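Local coordinates for protein CurD (Moorea producens 3L, PDB 5KP7) that probably acts as a hydroxymethylglutaryl-CoA synthase-like acyltransferase of the thiolase superfamily and binds 4'-phosphopantetheine in its pocket, at residues V76-N81 / T167-F172; C104-I109 / T225-P230; C315-N320 / A381-L386; Y118-L123 / C129-L134. The protein carries 3 engineered substitutions. All blocks are in the same frame, centred on the assembly; numbering follows the deposited sequence. Where two conformers were deposited one is given.

Contact 1: residues V76-N81 / T167-F172; sequences VSYAVN and TDISRF
Tyr78, on helix 75-89, meets Thr167 and Ile169 at the C-terminal end of strand 161-168, where a helix of the thiolase-like fold lies against the large mixed sheet. Ile169 covers one face of the Tyr78 ring: its CG1 sits 4.2 Å from the ring centroid and only 11° off the normal, a CH-pi contact over the middle of the ring. CD1, one carbon further out, presses on the rim beside it, 3.6 Å from Tyr78 CD1. With CG1 next to the backbone N and anti to the carbonyl carbon (chi1 -65°), and CD1 in the extended position beyond it, the Ile169 chain runs across the tyrosine side chain at about a right angle. Ala196 of strand 195-202 and Ala194 also touch the tyrosine. Next along the helix, Ala79 CB fits against the threonine, 4.0 Å from both Thr167 CB and Thr167 CG2. The methyl CG2 stands between the backbone N and the carbonyl carbon, while OG1, anti to the backbone N (chi1 -179°), is turned to the start of the helix and hydrogen-bonds to Pro75 O. All four residues are buried. That same hydroxyl also closes on the tyrosine's first side-chain carbon, with Thr167 OG1 3.6 Å from Tyr78 CB.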
loop_
_atom_site.group_PDB
_atom_site.type_symbol
_atom_site.label_atom_id
_atom_site.label_comp_id
_atom_site.label_asym_id
_atom_site.label_seq_id
_atom_site.Cartn_x
_atom_site.Cartn_y
_atom_site.Cartn_z
ATOM N N VAL A 76 4.207 10.171 13.248
ATOM C CA VAL A 76 5.509 10.203 13.914
ATOM C C VAL A 76 5.657 9.023 14.862
ATOM O O VAL A 76 6.656 8.320 14.844
ATOM C CB VAL A 76 5.720 11.544 14.686
ATOM C CG1 VAL A 76 6.993 11.510 15.525
ATOM C CG2 VAL A 76 5.752 12.726 13.714
ATOM N N SER A 77 4.681 8.823 15.747
ATOM C CA SER A 77 4.759 7.732 16.691
ATOM C C SER A 77 4.764 6.376 15.976
ATOM O O SER A 77 5.538 5.495 16.358
ATOM C CB SER A 77 3.675 7.845 17.778
ATOM O OG SER A 77 2.388 7.503 17.342
ATOM N N TYR A 78 3.982 6.244 14.898
ATOM C CA TYR A 78 4.012 5.029 14.102
ATOM C C TYR A 78 5.431 4.817 13.540
ATOM O O TYR A 78 5.963 3.696 13.589
ATOM C CB TYR A 78 2.979 5.110 12.966
ATOM C CG TYR A 78 1.679 4.420 13.253
ATOM C CD1 TYR A 78 0.812 4.883 14.243
ATOM C CD2 TYR A 78 1.289 3.287 12.533
ATOM C CE1 TYR A 78 -0.396 4.227 14.496
ATOM C CE2 TYR A 78 0.098 2.646 12.789
ATOM C CZ TYR A 78 -0.755 3.124 13.734
ATOM O OH TYR A 78 -1.933 2.417 13.962
ATOM N N ALA A 79 6.004 5.875 12.973
ATOM C CA ALA A 79 7.335 5.817 12.387
ATOM C C ALA A 79 8.415 5.427 13.377
ATOM O O ALA A 79 9.283 4.589 13.079
ATOM C CB ALA A 79 7.694 7.142 11.733
ATOM N N VAL A 80 8.399 6.055 14.561
ATOM C CA VAL A 80 9.371 5.745 15.587
ATOM C C VAL A 80 9.236 4.283 16.046
ATOM O O VAL A 80 10.234 3.593 16.225
ATOM C CB VAL A 80 9.293 6.753 16.759
ATOM C CG1 VAL A 80 10.152 6.285 17.940
ATOM C CG2 VAL A 80 9.693 8.153 16.289
ATOM N N ASN A 81 8.005 3.808 16.246
ATOM C CA ASN A 81 7.797 2.424 16.618
ATOM C C ASN A 81 8.269 1.432 15.549
ATOM O O ASN A 81 8.780 0.344 15.896
ATOM C CB ASN A 81 6.343 2.209 17.021
ATOM C CG ASN A 81 6.013 2.878 18.344
ATOM O OD1 ASN A 81 6.814 2.866 19.267
ATOM N ND2 ASN A 81 4.821 3.426 18.455
ATOM N N THR A 167 5.282 5.990 6.510
ATOM C CA THR A 167 4.315 6.028 7.612
ATOM C C THR A 167 3.044 6.717 7.190
ATOM O O THR A 167 3.096 7.790 6.577
ATOM C CB THR A 167 4.917 6.709 8.878
ATOM O OG1 THR A 167 3.954 6.686 9.908
ATOM C CG2 THR A 167 5.366 8.133 8.594
ATOM N N ASP A 168 1.898 6.103 7.467
ATOM C CA ASP A 168 0.598 6.690 7.103
ATOM C C ASP A 168 -0.499 6.182 8.048
ATOM O O ASP A 168 -0.439 5.037 8.515
ATOM C CB ASP A 168 0.235 6.406 5.634
ATOM C CG ASP A 168 0.865 7.407 4.649
ATOM O OD1 ASP A 168 0.624 8.617 4.771
ATOM O OD2 ASP A 168 1.592 6.962 3.742
ATOM N N ILE A 169 -1.460 7.060 8.341
ATOM C CA ILE A 169 -2.645 6.711 9.114
ATOM C C ILE A 169 -3.845 7.182 8.338
ATOM O O ILE A 169 -3.730 8.042 7.484
ATOM C CB ILE A 169 -2.600 7.371 10.491
ATOM C CG1 ILE A 169 -1.415 6.768 11.245
ATOM C CG2 ILE A 169 -3.908 7.213 11.254
ATOM C CD1 ILE A 169 -1.200 7.358 12.552
ATOM N N SER A 170 -5.002 6.641 8.653
ATOM C CA SER A 170 -6.268 7.081 8.012
ATOM C C SER A 170 -7.171 7.674 9.071
ATOM O O SER A 170 -7.995 6.973 9.640
ATOM C CB SER A 170 -6.929 5.862 7.360
ATOM O OG SER A 170 -6.077 5.355 6.342
ATOM N N ARG A 171 -6.996 8.954 9.364
ATOM C CA ARG A 171 -7.749 9.581 10.463
ATOM C C ARG A 171 -9.037 10.221 9.975
ATOM O O ARG A 171 -9.175 11.446 9.952
ATOM C CB ARG A 171 -6.884 10.540 11.296
ATOM C CG ARG A 171 -7.209 10.303 12.772
ATOM C CD ARG A 171 -6.752 11.317 13.704
ATOM N NE ARG A 171 -5.318 11.512 13.800
ATOM C CZ ARG A 171 -4.483 10.861 14.604
ATOM N NH1 ARG A 171 -4.859 9.784 15.332
ATOM N NH2 ARG A 171 -3.212 11.274 14.630
ATOM N N PHE A 172 -9.989 9.356 9.630
ATOM C CA PHE A 172 -11.349 9.756 9.276
ATOM C C PHE A 172 -12.099 10.381 10.446
ATOM O O PHE A 172 -12.046 9.851 11.561
ATOM C CB PHE A 172 -12.153 8.546 8.812
ATOM C CG PHE A 172 -11.531 7.820 7.662
ATOM C CD1 PHE A 172 -11.051 8.529 6.554
ATOM C CD2 PHE A 172 -11.397 6.427 7.691
ATOM C CE1 PHE A 172 -10.456 7.867 5.491
ATOM C CE2 PHE A 172 -10.820 5.765 6.611
ATOM C CZ PHE A 172 -10.358 6.490 5.514
#

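Contact 2: residues C104-I109 / T225-P230; sequences CSESGI and TCRPNP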
loop_
_atom_site.group_PDB
_atom_site.type_symbol
_atom_site.label_atom_id
_atom_site.label_comp_id
_atom_site.label_asym_id
_atom_site.label_seq_id
_atom_site.Cartn_x
_atom_site.Cartn_y
_atom_site.Cartn_z
ATOM N N CYS A 104 8.349 9.228 4.392
ATOM C CA CYS A 104 7.534 9.102 3.174
ATOM C C CYS A 104 6.112 8.972 3.612
ATOM O O CYS A 104 5.764 8.024 4.354
ATOM C CB CYS A 104 7.984 7.873 2.384
ATOM S SG CYS A 104 9.746 7.947 1.936
ATOM N N SER A 105 5.267 9.921 3.246
ATOM C CA SER A 105 3.938 9.978 3.858
ATOM C C SER A 105 2.975 10.818 3.006
ATOM O O SER A 105 3.430 11.715 2.277
ATOM C CB SER A 105 4.034 10.560 5.293
ATOM O OG SER A 105 2.795 10.436 5.976
ATOM N N GLU A 106 1.692 10.532 3.154
ATOM C CA GLU A 106 0.611 11.402 2.693
ATOM C C GLU A 106 -0.268 11.829 3.872
ATOM O O GLU A 106 -1.398 12.297 3.676
ATOM C CB GLU A 106 -0.174 10.787 1.537
ATOM C CG GLU A 106 -0.773 9.417 1.825
ATOM C CD GLU A 106 -1.042 8.655 0.533
ATOM O OE1 GLU A 106 -0.140 7.954 0.034
ATOM O OE2 GLU A 106 -2.151 8.767 0.024
ATOM N N SER A 107 0.290 11.725 5.085
ATOM C CA SER A 107 -0.393 12.007 6.351
ATOM C C SER A 107 0.387 13.044 7.126
ATOM O O SER A 107 0.472 12.983 8.389
ATOM C CB SER A 107 -0.516 10.690 7.194
ATOM O OG SER A 107 -1.153 9.673 6.494
ATOM N N GLY A 108 0.978 14.013 6.428
ATOM C CA GLY A 108 1.846 15.023 7.092
ATOM C C GLY A 108 1.128 15.889 8.099
ATOM O O GLY A 108 -0.104 15.987 8.103
ATOM N N ILE A 109 1.911 16.456 9.004
ATOM C CA ILE A 109 1.381 17.220 10.138
ATOM C C ILE A 109 1.698 18.713 10.066
ATOM O O ILE A 109 1.315 19.468 10.973
ATOM C CB ILE A 109 1.853 16.644 11.482
ATOM C CG1 ILE A 109 3.367 16.702 11.614
ATOM C CG2 ILE A 109 1.291 15.245 11.656
ATOM C CD1 ILE A 109 3.896 16.383 13.017
ATOM N N THR A 225 -7.324 9.638 -7.368
ATOM C CA THR A 225 -7.679 9.982 -5.999
ATOM C C THR A 225 -6.738 11.080 -5.592
ATOM O O THR A 225 -5.651 11.202 -6.167
ATOM C CB THR A 225 -7.533 8.839 -4.978
ATOM O OG1 THR A 225 -6.182 8.648 -4.643
ATOM C CG2 THR A 225 -8.126 7.519 -5.425
ATOM N N CYS A 226 -7.153 11.856 -4.598
ATOM C CA CYS A 226 -6.283 12.928 -4.083
ATOM C C CYS A 226 -6.709 13.214 -2.640
ATOM O O CYS A 226 -7.640 12.595 -2.127
ATOM C CB CYS A 226 -6.383 14.170 -4.972
ATOM S SG CYS A 226 -8.030 14.844 -5.061
ATOM N N ARG A 227 -5.968 14.102 -1.973
ATOM C CA ARG A 227 -6.206 14.458 -0.581
ATOM C C ARG A 227 -6.145 15.968 -0.480
ATOM O O ARG A 227 -5.170 16.561 0.033
ATOM C CB ARG A 227 -5.161 13.812 0.308
ATOM C CG ARG A 227 -5.259 12.305 0.368
ATOM C CD ARG A 227 -4.130 11.783 1.244
ATOM N NE ARG A 227 -4.093 10.329 1.258
ATOM C CZ ARG A 227 -4.861 9.571 2.016
ATOM N NH1 ARG A 227 -5.756 10.114 2.826
ATOM N NH2 ARG A 227 -4.744 8.245 1.943
ATOM N N PRO A 228 -7.186 16.631 -0.978
ATOM C CA PRO A 228 -7.169 18.075 -1.083
ATOM C C PRO A 228 -7.517 18.760 0.210
ATOM O O PRO A 228 -7.349 19.965 0.298
ATOM C CB PRO A 228 -8.242 18.353 -2.155
ATOM C CG PRO A 228 -9.210 17.231 -1.941
ATOM C CD PRO A 228 -8.373 16.042 -1.614
ATOM N N ASN A 229 -8.041 18.016 1.178
ATOM C CA ASN A 229 -8.294 18.541 2.511
ATOM C C ASN A 229 -7.605 17.634 3.525
ATOM O O ASN A 229 -7.341 16.461 3.257
ATOM C CB ASN A 229 -9.782 18.535 2.838
ATOM C CG ASN A 229 -10.604 19.375 1.891
ATOM O OD1 ASN A 229 -10.591 20.595 1.981
ATOM N ND2 ASN A 229 -11.387 18.714 1.034
ATOM N N PRO A 230 -7.297 18.188 4.703
ATOM C CA PRO A 230 -6.720 17.333 5.727
ATOM C C PRO A 230 -7.676 16.243 6.179
ATOM O O PRO A 230 -8.906 16.408 6.099
ATOM C CB PRO A 230 -6.450 18.296 6.897
ATOM C CG PRO A 230 -6.706 19.666 6.425
ATOM C CD PRO A 230 -7.514 19.571 5.147
#
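The guanidinium of Arg227 takes the Glu106 carboxylate at its edge, with OE2 close to the guanidinium plane. The two flat groups are nearly perpendicular, 82° apart, and the single oxygen OE2 faces the arginine. It accepts from NE at 2.8 Å through its anti lone pair, the N-H...O angle being 162°. A second, weak bond from Arg227 NH2 to Glu106 OE2 is longer, 3.3 Å, so this salt bridge is not the symmetrical kind in which both carboxylate oxygens pair with two nitrogens. Arg227 reaches across extended from CG to NE. Glu106 CG lies between its backbone N and carbonyl carbon (chi1 56°), and this carbon comes obliquely up to the NE end, 3.5 Å from Arg227 NE. A methionine at Arg227 would probably leave the carboxylate without its cationic mate across this contact and the two loops without their polar link. The bridge is at the surface, where Met322 touches both side chains, and the arginine side chain is about 8 Å from the bound 4'-phosphopantetheine. The salt bridge ties the loop between strand 98-104 and helix 115-123, fixed by Glu106 N to Asp168 OD1, to the chain after strand 225-226, which pairs with strand 234-235.

Contact 3: residues C315-N320 / A381-L386; sequences CQQVGN and ADRYSL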
loop_
_atom_site.group_PDB
_atom_site.type_symbol
_atom_site.label_atom_id
_atom_site.label_comp_id
_atom_site.label_asym_id
_atom_site.label_seq_id
_atom_site.Cartn_x
_atom_site.Cartn_y
_atom_site.Cartn_z
ATOM N N CYS A 315 -0.517 -7.804 4.495
ATOM C CA CYS A 315 -1.367 -6.727 3.963
ATOM C C CYS A 315 -2.821 -6.905 4.396
ATOM O O CYS A 315 -3.482 -5.916 4.755
ATOM C CB CYS A 315 -1.233 -6.657 2.432
ATOM S SG CYS A 315 0.392 -6.109 1.893
ATOM N N GLN A 316 -3.299 -8.150 4.418
ATOM C CA GLN A 316 -4.678 -8.476 4.825
ATOM C C GLN A 316 -4.974 -8.182 6.283
ATOM O O GLN A 316 -6.143 -8.186 6.654
ATOM C CB GLN A 316 -4.996 -9.966 4.627
ATOM C CG GLN A 316 -5.043 -10.381 3.199
ATOM C CD GLN A 316 -5.404 -11.865 3.086
ATOM O OE1 GLN A 316 -4.758 -12.752 3.690
ATOM N NE2 GLN A 316 -6.456 -12.140 2.362
ATOM N N GLN A 317 -3.923 -8.060 7.099
ATOM C CA GLN A 317 -4.035 -7.826 8.527
ATOM C C GLN A 317 -3.946 -6.348 8.924
ATOM O O GLN A 317 -4.256 -5.992 10.051
ATOM C CB GLN A 317 -2.943 -8.616 9.256
ATOM C CG GLN A 317 -3.166 -10.115 9.123
ATOM C CD GLN A 317 -2.085 -10.889 9.833
ATOM O OE1 GLN A 317 -2.007 -10.871 11.068
ATOM N NE2 GLN A 317 -1.228 -11.549 9.073
ATOM N N VAL A 318 -3.516 -5.504 7.997
ATOM C CA VAL A 318 -3.349 -4.075 8.279
ATOM C C VAL A 318 -4.202 -3.177 7.389
ATOM O O VAL A 318 -4.548 -2.048 7.799
ATOM C CB VAL A 318 -1.848 -3.724 8.155
ATOM C CG1 VAL A 318 -1.599 -2.303 8.427
ATOM C CG2 VAL A 318 -1.043 -4.508 9.169
ATOM N N GLY A 319 -4.529 -3.624 6.187
ATOM C CA GLY A 319 -5.270 -2.796 5.220
ATOM C C GLY A 319 -4.312 -1.995 4.360
ATOM O O GLY A 319 -3.098 -2.254 4.342
ATOM N N ASN A 320 -4.827 -1.021 3.623
ATOM C CA ASN A 320 -3.954 -0.190 2.801
ATOM C C ASN A 320 -3.252 0.801 3.747
ATOM O O ASN A 320 -3.934 1.619 4.391
ATOM C CB ASN A 320 -4.827 0.584 1.805
ATOM C CG ASN A 320 -4.040 1.459 0.858
ATOM O OD1 ASN A 320 -2.819 1.492 0.868
ATOM N ND2 ASN A 320 -4.761 2.123 -0.026
ATOM N N ALA A 381 -0.593 -10.423 15.632
ATOM C CA ALA A 381 -1.566 -11.200 16.377
ATOM C C ALA A 381 -1.854 -10.626 17.770
ATOM O O ALA A 381 -2.920 -10.912 18.313
ATOM C CB ALA A 381 -1.130 -12.672 16.489
ATOM N N ASP A 382 -0.924 -9.853 18.345
ATOM C CA ASP A 382 -1.057 -9.335 19.707
ATOM C C ASP A 382 -1.829 -8.008 19.803
ATOM O O ASP A 382 -2.050 -7.512 20.919
ATOM C CB ASP A 382 0.340 -9.207 20.360
ATOM C CG ASP A 382 0.282 -8.995 21.890
ATOM O OD1 ASP A 382 -0.558 -9.610 22.563
ATOM O OD2 ASP A 382 1.070 -8.173 22.400
ATOM N N ARG A 383 -2.286 -7.449 18.675
ATOM C CA ARG A 383 -3.028 -6.190 18.712
ATOM C C ARG A 383 -4.412 -6.370 19.334
ATOM O O ARG A 383 -5.009 -7.472 19.284
ATOM C CB ARG A 383 -3.184 -5.623 17.288
ATOM C CG ARG A 383 -1.840 -5.308 16.634
ATOM C CD ARG A 383 -1.970 -4.914 15.168
ATOM N NE ARG A 383 -2.564 -6.021 14.424
ATOM C CZ ARG A 383 -3.075 -5.932 13.197
ATOM N NH1 ARG A 383 -3.014 -4.783 12.531
ATOM N NH2 ARG A 383 -3.668 -7.005 12.660
ATOM N N TYR A 384 -4.940 -5.265 19.859
ATOM C CA TYR A 384 -6.293 -5.239 20.429
ATOM C C TYR A 384 -7.330 -5.351 19.329
ATOM O O TYR A 384 -7.240 -4.674 18.317
ATOM C CB TYR A 384 -6.502 -3.935 21.190
ATOM C CG TYR A 384 -7.761 -3.874 22.022
ATOM C CD1 TYR A 384 -8.938 -3.362 21.482
ATOM C CD2 TYR A 384 -7.765 -4.291 23.343
ATOM C CE1 TYR A 384 -10.094 -3.279 22.238
ATOM C CE2 TYR A 384 -8.921 -4.212 24.107
ATOM C CZ TYR A 384 -10.081 -3.706 23.542
ATOM O OH TYR A 384 -11.255 -3.617 24.294
ATOM N N SER A 385 -8.295 -6.248 19.509
ATOM C CA SER A 385 -9.354 -6.424 18.512
ATOM C C SER A 385 -10.547 -5.556 18.898
ATOM O O SER A 385 -11.240 -5.889 19.874
ATOM C CB SER A 385 -9.789 -7.893 18.442
ATOM O OG SER A 385 -10.742 -8.040 17.404
ATOM N N LEU A 386 -10.800 -4.485 18.144
ATOM C CA LEU A 386 -11.874 -3.528 18.459
ATOM C C LEU A 386 -13.272 -4.094 18.204
ATOM O O LEU A 386 -13.487 -4.773 17.212
ATOM C CB LEU A 386 -11.764 -2.281 17.592
ATOM C CG LEU A 386 -10.517 -1.413 17.789
ATOM C CD1 LEU A 386 -10.388 -0.437 16.642
ATOM C CD2 LEU A 386 -10.576 -0.673 19.118
HETATM O O HOH W 1 -3.934 -9.856 12.815
#
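Arg383 points its guanidinium end-on at the backbone carbonyl of Gln317, and both terminal nitrogens grip that one oxygen. NH2 donates to Gln317 O at 2.9 Å and NH1 to the same oxygen at 3.0 Å, with N-H...O angles of 149° and 140°, so neither bond is straight. The oxygen lies almost in the guanidinium plane, yet both donors reach it from the same face of the peptide, tilted well out of the carbonyl plane. The Arg383 chain bends at chi3 (-61°) to bring the group round. A water takes the other N-H of NH2, near the guanidinium plane but round on the NE side: it accepts from Arg383 NH2 at 2.9 Å and donates to Gln317 OE1 at 2.8 Å, joining the glutamine's side chain to the arginine. The remaining N-H groups are used nearby, NE by Leu380 O and NH1 additionally by Gly37 O, while Glu65 is a long, weak ion-pair partner of NH2. Thus the buried charge is met largely by neutral carbonyl oxygens. Val318 CG2 packs obliquely against the group, 3.9 Å from Arg383 NH1. Two residues back, Cys315 O accepts from both Val318 N and Gly319 N, and Gly319, with positive phi, takes the chain out of the helix. An arginine thus takes up a carbonyl near the weakly bonded C-terminal end of helix 309-318, which leads to Asn320 of the 4'-phosphopantetheine pocket.

Contact 4: residues Y118-L123 / C129-L134; sequences YIQEYL and CRMFEL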
loop_
_atom_site.group_PDB
_atom_site.type_symbol
_atom_site.label_atom_id
_atom_site.label_comp_id
_atom_site.label_asym_id
_atom_site.label_seq_id
_atom_site.Cartn_x
_atom_site.Cartn_y
_atom_site.Cartn_z
ATOM N N TYR A 118 11.247 15.162 14.288
ATOM C CA TYR A 118 10.773 14.437 15.480
ATOM C C TYR A 118 11.334 13.042 15.549
ATOM O O TYR A 118 11.731 12.575 16.602
ATOM C CB TYR A 118 9.252 14.350 15.481
ATOM C CG TYR A 118 8.531 15.639 15.776
ATOM C CD1 TYR A 118 8.556 16.187 17.054
ATOM C CD2 TYR A 118 7.707 16.229 14.850
ATOM C CE1 TYR A 118 7.850 17.344 17.354
ATOM C CE2 TYR A 118 6.992 17.391 15.138
ATOM C CZ TYR A 118 7.080 17.941 16.412
ATOM O OH TYR A 118 6.357 19.087 16.706
ATOM N N ILE A 119 11.394 12.367 14.407
ATOM C CA ILE A 119 11.904 11.003 14.346
ATOM C C ILE A 119 13.372 10.957 14.777
ATOM O O ILE A 119 13.779 10.143 15.615
ATOM C CB ILE A 119 11.654 10.383 12.960
ATOM C CG1 ILE A 119 10.152 10.153 12.746
ATOM C CG2 ILE A 119 12.410 9.082 12.793
ATOM C CD1 ILE A 119 9.732 10.070 11.290
ATOM N N GLN A 120 14.176 11.869 14.249
ATOM C CA GLN A 120 15.569 11.985 14.659
ATOM C C GLN A 120 15.713 12.199 16.173
ATOM O O GLN A 120 16.569 11.573 16.820
ATOM C CB GLN A 120 16.227 13.120 13.886
ATOM C CG GLN A 120 17.680 13.433 14.257
ATOM C CD GLN A 120 17.955 14.925 14.316
ATOM O OE1 GLN A 120 17.078 15.724 14.664
ATOM N NE2 GLN A 120 19.155 15.314 13.936
ATOM N N GLU A 121 14.912 13.101 16.710
ATOM C CA GLU A 121 14.935 13.428 18.145
ATOM C C GLU A 121 14.685 12.200 19.014
ATOM O O GLU A 121 15.460 11.878 19.934
ATOM C CB GLU A 121 13.888 14.502 18.446
ATOM C CG GLU A 121 13.733 14.902 19.906
ATOM C CD GLU A 121 14.951 15.571 20.488
ATOM O OE1 GLU A 121 15.747 16.189 19.747
ATOM O OE2 GLU A 121 15.119 15.516 21.732
ATOM N N TYR A 122 13.595 11.514 18.730
ATOM C CA TYR A 122 13.187 10.407 19.589
ATOM C C TYR A 122 13.978 9.132 19.364
ATOM O O TYR A 122 14.055 8.301 20.254
ATOM C CB TYR A 122 11.672 10.197 19.491
ATOM C CG TYR A 122 10.944 11.254 20.274
ATOM C CD1 TYR A 122 10.584 12.461 19.679
ATOM C CD2 TYR A 122 10.580 11.040 21.596
ATOM C CE1 TYR A 122 9.933 13.472 20.393
ATOM C CE2 TYR A 122 9.912 12.034 22.314
ATOM C CZ TYR A 122 9.583 13.242 21.715
ATOM O OH TYR A 122 8.897 14.227 22.429
ATOM N N LEU A 123 14.642 8.983 18.225
ATOM C CA LEU A 123 15.535 7.839 18.020
ATOM C C LEU A 123 16.971 8.152 18.449
ATOM O O LEU A 123 17.791 7.255 18.490
ATOM C CB LEU A 123 15.528 7.398 16.566
ATOM C CG LEU A 123 14.228 6.750 16.032
ATOM C CD1 LEU A 123 14.364 6.540 14.530
ATOM C CD2 LEU A 123 13.880 5.456 16.716
ATOM N N CYS A 129 22.888 15.092 9.906
ATOM C CA CYS A 129 21.922 14.230 9.232
ATOM C C CYS A 129 20.998 15.107 8.382
ATOM O O CYS A 129 20.360 16.016 8.922
ATOM C CB CYS A 129 21.071 13.534 10.295
ATOM S SG CYS A 129 20.052 12.197 9.656
ATOM N N ARG A 130 20.891 14.805 7.091
ATOM C CA ARG A 130 19.894 15.444 6.243
ATOM C C ARG A 130 18.519 14.880 6.583
ATOM O O ARG A 130 18.391 13.661 6.717
ATOM C CB ARG A 130 20.188 15.136 4.778
ATOM C CG ARG A 130 21.494 15.676 4.247
ATOM C CD ARG A 130 21.530 15.463 2.751
ATOM N NE ARG A 130 22.670 16.081 2.073
ATOM C CZ ARG A 130 23.566 15.448 1.297
ATOM N NH1 ARG A 130 23.577 14.127 1.152
ATOM N NH2 ARG A 130 24.485 16.155 0.666
ATOM N N MET A 131 17.501 15.738 6.687
ATOM C CA MET A 131 16.166 15.331 7.109
ATOM C C MET A 131 15.133 15.993 6.225
ATOM O O MET A 131 15.170 17.206 6.030
ATOM C CB MET A 131 15.940 15.759 8.566
ATOM C CG MET A 131 16.741 14.956 9.551
ATOM S SD MET A 131 16.470 15.465 11.260
ATOM C CE MET A 131 17.411 16.988 11.267
ATOM N N PHE A 132 14.228 15.205 5.659
ATOM C CA PHE A 132 13.145 15.756 4.854
ATOM C C PHE A 132 12.026 14.736 4.694
ATOM O O PHE A 132 12.175 13.563 5.097
ATOM C CB PHE A 132 13.644 16.319 3.493
ATOM C CG PHE A 132 14.434 15.360 2.689
ATOM C CD1 PHE A 132 13.800 14.529 1.784
ATOM C CD2 PHE A 132 15.805 15.303 2.811
ATOM C CE1 PHE A 132 14.536 13.615 1.027
ATOM C CE2 PHE A 132 16.552 14.401 2.055
ATOM C CZ PHE A 132 15.909 13.566 1.158
ATOM N N GLU A 133 10.919 15.196 4.116
ATOM C CA GLU A 133 9.706 14.389 3.915
ATOM C C GLU A 133 9.352 14.387 2.430
ATOM O O GLU A 133 9.433 15.420 1.772
ATOM C CB GLU A 133 8.585 14.968 4.772
ATOM C CG GLU A 133 7.314 14.156 4.869
ATOM C CD GLU A 133 6.324 14.739 5.862
ATOM O OE1 GLU A 133 5.143 14.795 5.488
ATOM O OE2 GLU A 133 6.713 15.149 7.003
ATOM N N LEU A 134 8.899 13.240 1.938
ATOM C CA LEU A 134 8.686 13.020 0.536
ATOM C C LEU A 134 7.233 12.616 0.288
ATOM O O LEU A 134 6.717 11.742 1.006
ATOM C CB LEU A 134 9.657 11.928 0.084
ATOM C CG LEU A 134 9.789 11.749 -1.412
ATOM C CD1 LEU A 134 11.150 11.169 -1.738
ATOM C CD2 LEU A 134 8.679 10.863 -1.962
#
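Met131 lays its thioether against the amide of Gln120, within the beta-alpha-beta unit of strand 98-104, helix 115-123 and strand 130-134. The sulfur meets the glutamine along most of its length: SD is 3.5 Å from Gln120 CB and 3.4 Å from Gln120 CD. The methyl then curls on past the amide, Met131 CE coming 3.6 Å from Gln120 NE2. The two chains cross at about a right angle. The methionine bends at its last torsion (chi3 -75°), which turns CE onto the amide instead of continuing outward. With CG anti to the backbone N (chi1 177°) and a bend at chi2, the Gln120 amide comes against the thioether. Its polar partner lies beyond the two segments, NE2 donating to Ser126 O in the connection between helix and strand. An alanine at Gln120 would probably leave Ser126 O without this donor and open a gap beside the thioether. Further out, Ile119 on the same helix packs on Ala79 of helix 75-89, and backbone bonds from Arg130 and Phe132 hold the outermost strand to strand 98-104. Just before the strand Cys129 adds a looser touch, its CB 4.5 Å from Gln120 NE2.

How the contacts relate
Contacts 1, 2 and 4 form a connected group, while contact 3 touches none of them. Asp168 OD1 of contact 1 takes Ser107 OG of contact 2 at 2.7 Å. Contact 1 also packs on contact 4, with Val76 CG1 3.6 Å from Tyr118 CB, so the helices of these two contacts lie together beside one sheet. Contacts 2 and 4 meet where Ser105 N approaches Leu134 O at 3.2 Å. Contact 3 carries Asn320 of the 4'-phosphopantetheine pocket, whose side chain is about 6 Å from that of Arg227 in contact 2; contact 4 is remote from that site.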